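Local atomic coordinates of protein P47 (Clostridium botulinum, PDB entry 6EKT), a protein that may form part of a progenitor toxin complex that protects botulinum neurotoxin type A2 during its passage through the host gut. Residues D206-V214 / S224-L232; F336-F344 / I388-L399. All coordinates share one frame; numbering follows the deposited sequence. Where two conformers were deposited one is given.

Overall arrangement
P47 is a single elongated chain of the TULIP family, and the two contacts sit at different places along it. Contact 1 lies near the middle, its centre about 9 Å from the centre of the chain. There strand 208-214 is lined on one side by the loop 224-232, which follows it closely in sequence. Contact 2 is about 28 Å from the centre of the chain. It joins a strand to the end of the long helix 374-394. The contact centres are about 35 Å apart and their nearest atoms about 13 Å apart, with no touch. Contact 1 closes in sequence before contact 2 opens, and they belong to different sheets.

Contact 1. Residues D206-V214 / S224-L232; sequences DGYLFILSV and SANVDGNIL
A methyl group of Val-227 lies over one face of the Phe-210 ring. This methyl, CG2, is 3.5 Å from the centroid of the Phe-210 ring, 10° off the ring normal, in a CH-pi contact. CG2 stands anti to the backbone N of Val-227, while CG1 takes the place between N and the carbonyl carbon (chi1 62°) and touches the ring near CD2. At the ring edge Ile-231 closes in, with its CB 3.9 Å from Phe-210 CE1 and its CG2 in the ring plane.

A second CH-pi contact forms at Tyr-208. Leu-232 CB sits over the middle of that ring, 3.7 Å from its centroid. Leu-232 runs alongside Tyr-208 in the reverse sense, which brings Leu-232 CD1 to 3.5 Å from Tyr-208 CD1. Farther along the strand, Leu-212 CD2 rests 4.0 Å from Ala-225 CA.

Two waters bind at the Tyr-208 hydroxyl. Water 1 lies 2.8 Å from Tyr-208 OH and donates to Gly-229 O. Water 2 is held only weakly by OH but donates to Leu-232 O. The waters thus link the phenol to two backbone carbonyls.

The backbone at Gly-229 is held by an Asx turn. Asn-230 N donates to Asp-228 OD1 at 3.0 Å, meeting it on the anti side and out of the carboxylate plane. The other oxygen, Asp-228 OD2, accepts from Asn-23 N. The turn overlaps the short 3-10 segment 229-231. Ile-231, and Leu-232 just after it, point toward the strand.

Strand 208-214 is an inner member of a six-stranded antiparallel sheet, between strands 193-199 and 29-34. Val-227 also touches Tyr-199 and Val-30 on these neighbours. On the other face of the strand, Leu-209 and Ile-211 pack on Trp-413 of strand 411-413.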
ATOM      1  N   ASP A 206      -1.836   7.838  18.670  1.00 41.42           N
ATOM      2  CA  ASP A 206      -0.748   7.242  17.892  1.00 40.47           C
ATOM      3  C   ASP A 206      -0.271   8.200  16.789  1.00 38.45           C
ATOM      4  O   ASP A 206      -0.802   9.308  16.658  1.00 38.60           O
ATOM      5  CB  ASP A 206      -1.207   5.904  17.283  1.00 42.28           C
ATOM      6  CG  ASP A 206      -0.043   4.931  17.007  1.00 43.31           C
ATOM      7  OD1 ASP A 206       1.107   5.179  17.434  1.00 43.73           O
ATOM      8  OD2 ASP A 206      -0.283   3.905  16.346  1.00 45.15           O
ATOM      9  N   GLY A 207       0.748   7.786  16.032  1.00 35.92           N
ATOM     10  CA  GLY A 207       1.214   8.487  14.829  1.00 33.14           C
ATOM     11  C   GLY A 207       1.697   7.473  13.807  1.00 32.10           C
ATOM     12  O   GLY A 207       2.085   6.345  14.179  1.00 32.30           O
ATOM     13  N   TYR A 208       1.640   7.853  12.526  1.00 29.91           N
ATOM     14  CA  TYR A 208       1.960   6.942  11.414  1.00 28.39           C
ATOM     15  C   TYR A 208       3.129   7.433  10.556  1.00 26.82           C
ATOM     16  O   TYR A 208       3.198   8.621  10.199  1.00 26.78           O
ATOM     17  CB  TYR A 208       0.719   6.699  10.517  1.00 28.11           C
ATOM     18  CG  TYR A 208      -0.579   6.279  11.213  1.00 28.89           C
ATOM     19  CD1 TYR A 208      -0.572   5.484  12.372  1.00 30.38           C
ATOM     20  CD2 TYR A 208      -1.827   6.641  10.679  1.00 28.89           C
ATOM     21  CE1 TYR A 208      -1.758   5.089  12.992  1.00 30.76           C
ATOM     22  CE2 TYR A 208      -3.021   6.252  11.292  1.00 29.56           C
ATOM     23  CZ  TYR A 208      -2.972   5.480  12.459  1.00 31.06           C
ATOM     24  OH  TYR A 208      -4.127   5.070  13.082  1.00 32.32           O
ATOM     25  N   LEU A 209       4.055   6.524  10.258  1.00 26.05           N
ATOM     26  CA  LEU A 209       5.116   6.774   9.277  1.00 25.09           C
ATOM     27  C   LEU A 209       4.660   6.134   7.983  1.00 24.33           C
ATOM     28  O   LEU A 209       4.235   4.949   7.978  1.00 25.67           O
ATOM     29  CB  LEU A 209       6.461   6.152   9.699  1.00 26.15           C
ATOM     30  CG  LEU A 209       7.305   6.855  10.793  1.00 26.53           C
ATOM     31  CD1 LEU A 209       6.699   6.609  12.156  1.00 27.51           C
ATOM     32  CD2 LEU A 209       8.739   6.336  10.798  1.00 27.70           C
ATOM     33  N   PHE A 210       4.727   6.897   6.894  1.00 22.62           N
ATOM     34  CA  PHE A 210       4.299   6.414   5.579  1.00 22.35           C
ATOM     35  C   PHE A 210       5.401   6.546   4.556  1.00 22.44           C
ATOM     36  O   PHE A 210       6.179   7.497   4.607  1.00 22.78           O
ATOM     37  CB  PHE A 210       3.063   7.186   5.089  1.00 22.37           C
ATOM     38  CG  PHE A 210       1.776   6.751   5.727  1.00 22.42           C
ATOM     39  CD1 PHE A 210       1.209   5.514   5.409  1.00 22.98           C
ATOM     40  CD2 PHE A 210       1.099   7.593   6.615  1.00 22.99           C
ATOM     41  CE1 PHE A 210       0.006   5.106   5.994  1.00 23.90           C
ATOM     42  CE2 PHE A 210      -0.109   7.208   7.198  1.00 23.10           C
ATOM     43  CZ  PHE A 210      -0.659   5.960   6.892  1.00 23.82           C
ATOM     44  N   ILE A 211       5.455   5.592   3.627  1.00 22.60           N
ATOM     45  CA  ILE A 211       6.274   5.722   2.410  1.00 22.54           C
ATOM     46  C   ILE A 211       5.289   5.676   1.248  1.00 22.75           C
ATOM     47  O   ILE A 211       4.502   4.730   1.134  1.00 24.00           O
ATOM     48  CB  ILE A 211       7.352   4.596   2.292  1.00 22.67           C
ATOM     49  CG1 ILE A 211       8.422   4.764   3.379  1.00 23.16           C
ATOM     50  CG2 ILE A 211       7.999   4.577   0.900  1.00 23.03           C
ATOM     51  CD1 ILE A 211       9.290   3.522   3.625  1.00 24.59           C
ATOM     52  N   LEU A 212       5.333   6.709   0.411  1.00 22.74           N
ATOM     53  CA  LEU A 212       4.496   6.816  -0.784  1.00 22.87           C
ATOM     54  C   LEU A 212       5.351   6.435  -1.979  1.00 23.38           C
ATOM     55  O   LEU A 212       6.465   6.938  -2.098  1.00 23.80           O
ATOM     56  CB  LEU A 212       4.001   8.266  -0.932  1.00 23.58           C
ATOM     57  CG  LEU A 212       2.873   8.799  -0.041  1.00 24.97           C
ATOM     58  CD1 LEU A 212       2.964   8.449   1.426  1.00 26.15           C
ATOM     59  CD2 LEU A 212       2.708  10.305  -0.206  1.00 24.21           C
ATOM     60  N   SER A 213       4.850   5.561  -2.867  1.00 22.93           N
ATOM     61  CA  SER A 213       5.662   5.128  -4.016  1.00 23.31           C
ATOM     62  C   SER A 213       4.916   5.187  -5.334  1.00 23.83           C
ATOM     63  O   SER A 213       3.689   5.002  -5.378  1.00 23.25           O
ATOM     64  CB  SER A 213       6.220   3.693  -3.827  1.00 23.62           C
ATOM     65  OG  SER A 213       5.213   2.689  -3.975  1.00 24.29           O
ATOM     66  N   VAL A 214       5.682   5.399  -6.409  1.00 24.06           N
ATOM     67  CA  VAL A 214       5.212   5.131  -7.771  1.00 25.21           C
ATOM     68  C   VAL A 214       6.107   4.053  -8.398  1.00 26.17           C
ATOM     69  O   VAL A 214       7.303   4.011  -8.119  1.00 25.83           O
ATOM     70  CB  VAL A 214       5.179   6.443  -8.583  1.00 26.77           C
ATOM     71  CG1 VAL A 214       5.059   6.188 -10.066  1.00 29.98           C
ATOM     72  CG2 VAL A 214       3.973   7.275  -8.154  1.00 26.06           C
ATOM     73  N   SER A 224       0.966  15.611  -4.426  1.00 33.50           N
ATOM     74  CA  SER A 224       1.088  16.060  -3.041  1.00 32.27           C
ATOM     75  C   SER A 224       1.556  14.912  -2.157  1.00 31.42           C
ATOM     76  O   SER A 224       1.692  13.786  -2.619  1.00 34.68           O
ATOM     77  CB  SER A 224      -0.259  16.575  -2.540  1.00 35.03           C
ATOM     78  OG  SER A 224      -0.692  17.659  -3.335  1.00 38.60           O
ATOM     79  N   ALA A 225       1.814  15.219  -0.892  1.00 28.68           N
ATOM     80  CA  ALA A 225       2.161  14.239   0.126  1.00 28.12           C
ATOM     81  C   ALA A 225       0.902  13.845   0.918  1.00 26.12           C
ATOM     82  O   ALA A 225       0.981  13.529   2.102  1.00 26.01           O
ATOM     83  CB  ALA A 225       3.234  14.817   1.047  1.00 29.18           C
ATOM     84  N   ASN A 226      -0.254  13.842   0.250  1.00 25.13           N
ATOM     85  CA  ASN A 226      -1.517  13.427   0.877  1.00 24.24           C
ATOM     86  C   ASN A 226      -1.515  11.910   1.084  1.00 23.66           C
ATOM     87  O   ASN A 226      -1.071  11.157   0.205  1.00 23.21           O
ATOM     88  CB  ASN A 226      -2.715  13.863   0.030  1.00 24.37           C
ATOM     89  CG  ASN A 226      -2.911  15.377  -0.004  1.00 24.93           C
ATOM     90  OD1 ASN A 226      -3.329  15.939  -1.035  1.00 26.97           O
ATOM     91  ND2 ASN A 226      -2.620  16.039   1.089  1.00 23.74           N
ATOM     92  N   VAL A 227      -1.952  11.481   2.274  1.00 22.82           N
ATOM     93  CA  VAL A 227      -2.010  10.066   2.604  1.00 23.40           C
ATOM     94  C   VAL A 227      -3.302   9.721   3.358  1.00 23.91           C
ATOM     95  O   VAL A 227      -3.836  10.538   4.122  1.00 24.09           O
ATOM     96  CB  VAL A 227      -0.710   9.612   3.341  1.00 24.03           C
ATOM     97  CG1 VAL A 227      -0.510  10.344   4.663  1.00 23.79           C
ATOM     98  CG2 VAL A 227      -0.658   8.094   3.516  1.00 24.40           C
ATOM     99  N   ASP A 228      -3.809   8.513   3.118  1.00 24.25           N
ATOM    100  CA  ASP A 228      -5.032   8.059   3.741  1.00 24.71           C
ATOM    101  C   ASP A 228      -4.669   7.379   5.052  1.00 25.35           C
ATOM    102  O   ASP A 228      -4.104   6.283   5.043  1.00 25.11           O
ATOM    103  CB  ASP A 228      -5.777   7.089   2.797  1.00 24.23           C
ATOM    104  CG  ASP A 228      -7.202   6.799   3.254  1.00 25.57           C
ATOM    105  OD1 ASP A 228      -7.500   6.932   4.467  1.00 25.58           O
ATOM    106  OD2 ASP A 228      -8.038   6.461   2.387  1.00 24.95           O
ATOM    107  N   GLY A 229      -4.958   8.046   6.175  1.00 25.55           N
ATOM    108  CA  GLY A 229      -4.733   7.468   7.517  1.00 27.18           C
ATOM    109  C   GLY A 229      -5.449   6.145   7.792  1.00 27.83           C
ATOM    110  O   GLY A 229      -5.013   5.372   8.652  1.00 28.10           O
ATOM    111  N   ASN A 230      -6.531   5.880   7.060  1.00 28.38           N
ATOM    112  CA  ASN A 230      -7.282   4.617   7.201  1.00 29.89           C
ATOM    113  C   ASN A 230      -6.491   3.380   6.774  1.00 28.26           C
ATOM    114  O   ASN A 230      -6.903   2.252   7.059  1.00 29.32           O
ATOM    115  CB  ASN A 230      -8.671   4.690   6.514  1.00 31.16           C
ATOM    116  CG  ASN A 230      -9.630   5.634   7.250  1.00 34.08           C
ATOM    117  OD1 ASN A 230      -9.673   5.645   8.478  1.00 35.43           O
ATOM    118  ND2 ASN A 230     -10.385   6.452   6.499  1.00 34.34           N
ATOM    119  N   ILE A 231      -5.340   3.589   6.129  1.00 27.12           N
ATOM    120  CA  ILE A 231      -4.399   2.492   5.846  1.00 26.30           C
ATOM    121  C   ILE A 231      -4.016   1.787   7.141  1.00 27.24           C
ATOM    122  O   ILE A 231      -3.896   0.557   7.178  1.00 27.47           O
ATOM    123  CB  ILE A 231      -3.149   2.968   5.080  1.00 25.58           C
ATOM    124  CG1 ILE A 231      -3.553   3.467   3.694  1.00 24.17           C
ATOM    125  CG2 ILE A 231      -2.096   1.857   4.984  1.00 25.74           C
ATOM    126  CD1 ILE A 231      -2.452   4.171   2.934  1.00 23.87           C
ATOM    127  N   LEU A 232      -3.861   2.561   8.212  1.00 27.82           N
ATOM    128  CA  LEU A 232      -3.594   1.966   9.515  1.00 29.25           C
ATOM    129  C   LEU A 232      -4.835   1.970  10.409  1.00 30.71           C
ATOM    130  O   LEU A 232      -4.726   2.017  11.647  1.00 31.96           O
ATOM    131  CB  LEU A 232      -2.343   2.583  10.181  1.00 29.48           C
ATOM    132  CG  LEU A 232      -1.037   2.294   9.411  1.00 29.27           C
ATOM    133  CD1 LEU A 232       0.170   3.050   9.929  1.00 28.87           C
ATOM    134  CD2 LEU A 232      -0.709   0.812   9.432  1.00 29.73           C
TER
HETATM  135  O   HOH W   1      -6.306   5.217  11.265  1.00 34.01           O
HETATM  136  O   HOH W   2      -2.945   2.080  13.912  1.00 34.25           O

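Contact 2. Residues F336-F344 / I388-L399; sequences FEIQSINKF and IKSIEGALGFEL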
ATOM      1  N   PHE A 336     -27.615 -13.168 -25.720  1.00 21.95           N
ATOM      2  CA  PHE A 336     -27.861 -12.923 -24.303  1.00 21.92           C
ATOM      3  C   PHE A 336     -26.986 -11.811 -23.719  1.00 21.96           C
ATOM      4  O   PHE A 336     -25.928 -11.484 -24.257  1.00 21.14           O
ATOM      5  CB  PHE A 336     -27.722 -14.205 -23.489  1.00 21.55           C
ATOM      6  CG  PHE A 336     -26.373 -14.863 -23.626  1.00 21.71           C
ATOM      7  CD1 PHE A 336     -25.265 -14.377 -22.908  1.00 22.27           C
ATOM      8  CD2 PHE A 336     -26.208 -15.958 -24.451  1.00 22.11           C
ATOM      9  CE1 PHE A 336     -24.015 -14.981 -23.025  1.00 22.40           C
ATOM     10  CE2 PHE A 336     -24.953 -16.578 -24.563  1.00 22.07           C
ATOM     11  CZ  PHE A 336     -23.862 -16.081 -23.853  1.00 21.91           C
ATOM     12  N   GLU A 337     -27.455 -11.233 -22.620  1.00 23.10           N
ATOM     13  CA  GLU A 337     -26.684 -10.227 -21.891  1.00 24.22           C
ATOM     14  C   GLU A 337     -26.791 -10.563 -20.435  1.00 23.19           C
ATOM     15  O   GLU A 337     -27.843 -11.017 -19.999  1.00 23.89           O
ATOM     16  CB  GLU A 337     -27.279  -8.834 -22.135  1.00 27.45           C
ATOM     17  CG  GLU A 337     -27.022  -8.333 -23.542  1.00 31.84           C
ATOM     18  CD  GLU A 337     -27.440  -6.885 -23.750  1.00 36.01           C
ATOM     19  OE1 GLU A 337     -27.032  -6.007 -22.956  1.00 39.97           O
ATOM     20  OE2 GLU A 337     -28.163  -6.636 -24.733  1.00 38.92           O
ATOM     21  N   ILE A 338     -25.722 -10.338 -19.675  1.00 21.73           N
ATOM     22  CA  ILE A 338     -25.733 -10.617 -18.252  1.00 21.83           C
ATOM     23  C   ILE A 338     -25.110  -9.412 -17.549  1.00 22.31           C
ATOM     24  O   ILE A 338     -24.108  -8.860 -18.023  1.00 21.24           O
ATOM     25  CB  ILE A 338     -24.916 -11.904 -17.916  1.00 21.72           C
ATOM     26  CG1 ILE A 338     -25.544 -13.142 -18.590  1.00 21.92           C
ATOM     27  CG2 ILE A 338     -24.845 -12.171 -16.411  1.00 21.77           C
ATOM     28  CD1 ILE A 338     -24.668 -14.377 -18.540  1.00 21.74           C
ATOM     29  N   GLN A 339     -25.698  -9.052 -16.407  0.50 22.92           N
ATOM     30  CA  GLN A 339     -25.133  -8.062 -15.496  0.50 23.49           C
ATOM     31  C   GLN A 339     -25.024  -8.661 -14.087  0.50 23.67           C
ATOM     32  O   GLN A 339     -26.050  -8.966 -13.472  0.50 24.37           O
ATOM     33  CB  GLN A 339     -26.009  -6.802 -15.491  0.50 24.09           C
ATOM     34  CG  GLN A 339     -26.238  -6.173 -16.866  0.50 24.42           C
ATOM     35  CD  GLN A 339     -27.451  -6.721 -17.593  0.50 25.40           C
ATOM     36  OE1 GLN A 339     -28.431  -7.146 -16.974  0.50 26.38           O
ATOM     37  NE2 GLN A 339     -27.400  -6.702 -18.921  0.50 25.10           N
ATOM     38  N   SER A 340     -23.788  -8.810 -13.591  1.00 23.33           N
ATOM     39  CA  SER A 340     -23.504  -9.461 -12.314  1.00 23.62           C
ATOM     40  C   SER A 340     -22.776  -8.489 -11.398  1.00 23.95           C
ATOM     41  O   SER A 340     -21.927  -7.712 -11.854  1.00 24.06           O
ATOM     42  CB  SER A 340     -22.604 -10.662 -12.571  1.00 23.05           C
ATOM     43  OG  SER A 340     -22.346 -11.398 -11.394  1.00 22.87           O
ATOM     44  N   ILE A 341     -23.118  -8.531 -10.122  1.00 24.44           N
ATOM     45  CA  ILE A 341     -22.410  -7.755  -9.094  1.00 24.98           C
ATOM     46  C   ILE A 341     -21.788  -8.741  -8.122  1.00 25.34           C
ATOM     47  O   ILE A 341     -22.496  -9.541  -7.505  1.00 26.54           O
ATOM     48  CB  ILE A 341     -23.356  -6.761  -8.374  1.00 25.90           C
ATOM     49  CG1 ILE A 341     -23.961  -5.793  -9.400  1.00 26.73           C
ATOM     50  CG2 ILE A 341     -22.605  -6.005  -7.271  1.00 26.45           C
ATOM     51  CD1 ILE A 341     -25.262  -5.128  -8.974  1.00 29.69           C
ATOM     52  N   ASN A 342     -20.465  -8.685  -7.988  1.00 24.41           N
ATOM     53  CA  ASN A 342     -19.720  -9.712  -7.260  1.00 24.70           C
ATOM     54  C   ASN A 342     -18.907  -9.089  -6.133  1.00 25.94           C
ATOM     55  O   ASN A 342     -17.919  -8.374  -6.392  1.00 24.76           O
ATOM     56  CB  ASN A 342     -18.813 -10.478  -8.211  1.00 24.01           C
ATOM     57  CG  ASN A 342     -19.600 -11.204  -9.302  1.00 25.11           C
ATOM     58  OD1 ASN A 342     -20.042 -10.584 -10.270  1.00 25.09           O
ATOM     59  ND2 ASN A 342     -19.831 -12.507  -9.112  1.00 26.20           N
ATOM     60  N   LYS A 343     -19.334  -9.372  -4.897  1.00 26.89           N
ATOM     61  CA  LYS A 343     -18.772  -8.727  -3.704  1.00 27.96           C
ATOM     62  C   LYS A 343     -17.468  -9.381  -3.273  1.00 27.74           C
ATOM     63  O   LYS A 343     -17.391 -10.605  -3.155  1.00 27.35           O
ATOM     64  CB  LYS A 343     -19.780  -8.761  -2.547  1.00 30.27           C
ATOM     65  CG  LYS A 343     -19.326  -7.985  -1.304  1.00 33.14           C
ATOM     66  CD  LYS A 343     -19.918  -8.533  -0.017  1.00 36.95           C
ATOM     67  CE  LYS A 343     -21.281  -7.936   0.276  1.00 39.17           C
ATOM     68  NZ  LYS A 343     -21.909  -8.657   1.425  1.00 42.48           N
ATOM     69  N   PHE A 344     -16.457  -8.553  -2.976  1.00 27.55           N
ATOM     70  CA  PHE A 344     -15.230  -9.053  -2.359  1.00 26.73           C
ATOM     71  C   PHE A 344     -15.499  -9.523  -0.924  1.00 28.24           C
ATOM     72  O   PHE A 344     -16.235  -8.869  -0.184  1.00 28.74           O
ATOM     73  CB  PHE A 344     -14.109  -7.974  -2.358  1.00 26.38           C
ATOM     74  CG  PHE A 344     -12.828  -8.450  -1.690  1.00 26.84           C
ATOM     75  CD1 PHE A 344     -11.991  -9.386  -2.326  1.00 26.79           C
ATOM     76  CD2 PHE A 344     -12.485  -8.020  -0.408  1.00 26.64           C
ATOM     77  CE1 PHE A 344     -10.829  -9.845  -1.702  1.00 26.48           C
ATOM     78  CE2 PHE A 344     -11.323  -8.483   0.218  1.00 27.09           C
ATOM     79  CZ  PHE A 344     -10.502  -9.405  -0.426  1.00 27.02           C
ATOM     80  N   ILE A 388     -26.649 -19.099 -19.758  1.00 19.76           N
ATOM     81  CA  ILE A 388     -26.687 -17.942 -18.858  1.00 19.69           C
ATOM     82  C   ILE A 388     -26.326 -18.367 -17.426  1.00 20.12           C
ATOM     83  O   ILE A 388     -25.453 -17.734 -16.791  1.00 20.01           O
ATOM     84  CB  ILE A 388     -28.073 -17.218 -18.910  1.00 19.74           C
ATOM     85  CG1 ILE A 388     -28.225 -16.458 -20.243  1.00 19.26           C
ATOM     86  CG2 ILE A 388     -28.209 -16.239 -17.733  1.00 20.01           C
ATOM     87  CD1 ILE A 388     -29.643 -15.972 -20.541  1.00 20.19           C
ATOM     88  N   LYS A 389     -26.931 -19.460 -16.946  1.00 21.39           N
ATOM     89  CA  LYS A 389     -26.661 -19.940 -15.563  1.00 22.53           C
ATOM     90  C   LYS A 389     -25.201 -20.365 -15.395  1.00 22.47           C
ATOM     91  O   LYS A 389     -24.569 -20.054 -14.362  1.00 22.37           O
ATOM     92  CB  LYS A 389     -27.601 -21.071 -15.163  1.00 23.77           C
ATOM     93  CG  LYS A 389     -29.063 -20.615 -15.040  1.00 24.88           C
ATOM     94  CD  LYS A 389     -29.317 -19.800 -13.793  1.00 25.63           C
ATOM     95  CE  LYS A 389     -29.151 -20.628 -12.518  1.00 27.39           C
ATOM     96  NZ  LYS A 389     -29.338 -19.794 -11.289  1.00 28.78           N
ATOM     97  N   SER A 390     -24.660 -21.026 -16.421  1.00 22.08           N
ATOM     98  CA  SER A 390     -23.242 -21.448 -16.391  1.00 22.43           C
ATOM     99  C   SER A 390     -22.308 -20.253 -16.203  1.00 22.27           C
ATOM    100  O   SER A 390     -21.469 -20.248 -15.291  1.00 22.50           O
ATOM    101  CB  SER A 390     -22.856 -22.232 -17.654  1.00 22.68           C
ATOM    102  OG  SER A 390     -21.503 -22.652 -17.570  1.00 23.27           O
ATOM    103  N   ILE A 391     -22.474 -19.245 -17.060  1.00 21.39           N
ATOM    104  CA  ILE A 391     -21.641 -18.053 -17.031  1.00 21.51           C
ATOM    105  C   ILE A 391     -21.809 -17.326 -15.694  1.00 22.06           C
ATOM    106  O   ILE A 391     -20.805 -17.019 -15.027  1.00 22.14           O
ATOM    107  CB  ILE A 391     -21.925 -17.126 -18.232  1.00 20.47           C
ATOM    108  CG1 ILE A 391     -21.556 -17.845 -19.538  1.00 20.97           C
ATOM    109  CG2 ILE A 391     -21.202 -15.774 -18.078  1.00 19.65           C
ATOM    110  CD1 ILE A 391     -22.070 -17.151 -20.792  1.00 20.49           C
ATOM    111  N   GLU A 392     -23.060 -17.100 -15.277  1.00 22.20           N
ATOM    112  CA  GLU A 392     -23.332 -16.398 -14.000  1.00 23.37           C
ATOM    113  C   GLU A 392     -22.635 -17.076 -12.844  1.00 23.81           C
ATOM    114  O   GLU A 392     -22.064 -16.409 -11.996  1.00 23.10           O
ATOM    115  CB  GLU A 392     -24.835 -16.323 -13.705  1.00 23.40           C
ATOM    116  CG  GLU A 392     -25.546 -15.325 -14.611  1.00 23.26           C
ATOM    117  CD  GLU A 392     -27.057 -15.365 -14.486  1.00 24.22           C
ATOM    118  OE1 GLU A 392     -27.603 -16.326 -13.889  1.00 23.72           O
ATOM    119  OE2 GLU A 392     -27.698 -14.407 -14.989  1.00 25.55           O
ATOM    120  N   GLY A 393     -22.666 -18.412 -12.836  1.00 24.33           N
ATOM    121  CA  GLY A 393     -22.112 -19.180 -11.724  1.00 25.28           C
ATOM    122  C   GLY A 393     -20.586 -19.190 -11.740  1.00 24.81           C
ATOM    123  O   GLY A 393     -19.961 -19.468 -10.720  1.00 25.08           O
ATOM    124  N   ALA A 394     -20.000 -18.898 -12.900  1.00 23.60           N
ATOM    125  CA  ALA A 394     -18.543 -18.965 -13.070  1.00 24.11           C
ATOM    126  C   ALA A 394     -17.867 -17.612 -12.822  1.00 24.22           C
ATOM    127  O   ALA A 394     -16.650 -17.539 -12.831  1.00 24.64           O
ATOM    128  CB  ALA A 394     -18.196 -19.470 -14.458  1.00 23.01           C
ATOM    129  N   LEU A 395     -18.652 -16.555 -12.629  1.00 24.39           N
ATOM    130  CA  LEU A 395     -18.092 -15.190 -12.526  1.00 24.95           C
ATOM    131  C   LEU A 395     -17.414 -14.877 -11.194  1.00 25.68           C
ATOM    132  O   LEU A 395     -16.563 -13.968 -11.116  1.00 25.42           O
ATOM    133  CB  LEU A 395     -19.160 -14.138 -12.850  1.00 24.72           C
ATOM    134  CG  LEU A 395     -19.684 -14.094 -14.291  1.00 24.46           C
ATOM    135  CD1 LEU A 395     -20.765 -13.037 -14.396  1.00 24.66           C
ATOM    136  CD2 LEU A 395     -18.597 -13.828 -15.330  1.00 24.57           C
ATOM    137  N   GLY A 396     -17.791 -15.608 -10.151  1.00 26.60           N
ATOM    138  CA  GLY A 396     -17.075 -15.548  -8.879  1.00 27.55           C
ATOM    139  C   GLY A 396     -15.735 -16.264  -8.994  1.00 28.12           C
ATOM    140  O   GLY A 396     -15.612 -17.231  -9.740  1.00 28.54           O
ATOM    141  N   PHE A 397     -14.724 -15.802  -8.256  1.00 27.23           N
ATOM    142  CA  PHE A 397     -13.377 -16.402  -8.337  1.00 27.87           C
ATOM    143  C   PHE A 397     -12.546 -16.022  -7.112  1.00 28.88           C
ATOM    144  O   PHE A 397     -12.883 -15.063  -6.404  1.00 28.51           O
ATOM    145  CB  PHE A 397     -12.652 -15.964  -9.634  1.00 26.86           C
ATOM    146  CG  PHE A 397     -12.460 -14.465  -9.752  1.00 25.86           C
ATOM    147  CD1 PHE A 397     -13.474 -13.646 -10.285  1.00 25.10           C
ATOM    148  CD2 PHE A 397     -11.265 -13.866  -9.333  1.00 26.14           C
ATOM    149  CE1 PHE A 397     -13.299 -12.274 -10.386  1.00 24.94           C
ATOM    150  CE2 PHE A 397     -11.089 -12.492  -9.439  1.00 25.84           C
ATOM    151  CZ  PHE A 397     -12.103 -11.701  -9.959  1.00 25.39           C
ATOM    152  N   GLU A 398     -11.470 -16.773  -6.885  1.00 30.37           N
ATOM    153  CA  GLU A 398     -10.592 -16.567  -5.747  1.00 32.02           C
ATOM    154  C   GLU A 398      -9.336 -15.820  -6.175  1.00 31.34           C
ATOM    155  O   GLU A 398      -8.797 -16.063  -7.258  1.00 30.68           O
ATOM    156  CB  GLU A 398     -10.212 -17.936  -5.165  1.00 35.16           C
ATOM    157  CG  GLU A 398      -9.912 -17.959  -3.680  1.00 39.11           C
ATOM    158  CD  GLU A 398      -9.665 -19.382  -3.169  1.00 41.91           C
ATOM    159  OE1 GLU A 398     -10.441 -20.294  -3.507  1.00 42.97           O
ATOM    160  OE2 GLU A 398      -8.694 -19.581  -2.424  1.00 45.35           O
ATOM    161  N   LEU A 399      -8.864 -14.911  -5.317  1.00 31.01           N
ATOM    162  CA  LEU A 399      -7.534 -14.371  -5.481  1.00 30.93           C
ATOM    163  C   LEU A 399      -6.542 -15.364  -4.919  1.00 32.40           C
ATOM    164  O   LEU A 399      -6.891 -16.206  -4.080  1.00 33.31           O
ATOM    165  CB  LEU A 399      -7.385 -13.032  -4.745  1.00 31.18           C
ATOM    166  CG  LEU A 399      -8.348 -11.886  -5.095  1.00 30.97           C
ATOM    167  CD1 LEU A 399      -7.950 -10.662  -4.277  1.00 30.72           C
ATOM    168  CD2 LEU A 399      -8.360 -11.542  -6.582  1.00 30.43           C
TER
HETATM  169  O   HOH W   3     -22.203 -14.086 -10.491  1.00 27.05           O
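Ser-340 OG is gripped by two partners: it donates to Asn-342 OD1 at 2.7 Å and accepts from water 3, which reaches across to donate to Glu-392 O on the helix as well. OG is anti to the backbone N of Ser-340 (chi1 -176°), which sets it beside the Asn-342 amide. The donor is tilted 28° from the carbonyl plane of that amide. Water 3 lies 2.8 Å from Glu-392 O and accepts from Asn-342 ND2. It therefore ties the strand side chains to a carbonyl near the end of the helix. Asn-342 ND2 has a second acceptor, Glu-356 O of the adjoining strand 352-368. Both ends of the buried amide are thus bonded, and its rotation is probably fixed.

Beside this polar patch, Leu-395 CD1 packs 3.5 Å from Ser-340 CB. The rest of the interface is largely apolar. It is consistent with the TULIP-like fold, in which a beta-sheet wraps around a long helix; here the helix is 374-394. The axes of strand 336-344 and helix 388-394 approach to 9.7 Å at their closest, their directions differing by 24°.

Ile-338 reaches between successive helix turns. Its CD1 comes 3.8 Å from Ile-391 CG2 and also lies near Ile-388 CG2. Its other branch, CG2, touches the aliphatic part of Glu-392 at CG, 3.7 Å away.

At the start of the strand segment, Phe-336 meets two isoleucines. The ring atom CE1 is 3.7 Å from Ile-391 CD1, while CB touches Ile-388 CD1. Past the helix, Phe-344 CE1 meets Leu-399 CD1, with Leu-399 roughly perpendicular to Phe-344. Leu-320 of the adjoining strand 315-326 and Ile-303 of strand 297-311 extend the apolar surroundings of Ile-391, and Phe-306, also on 297-311, does so for Leu-395.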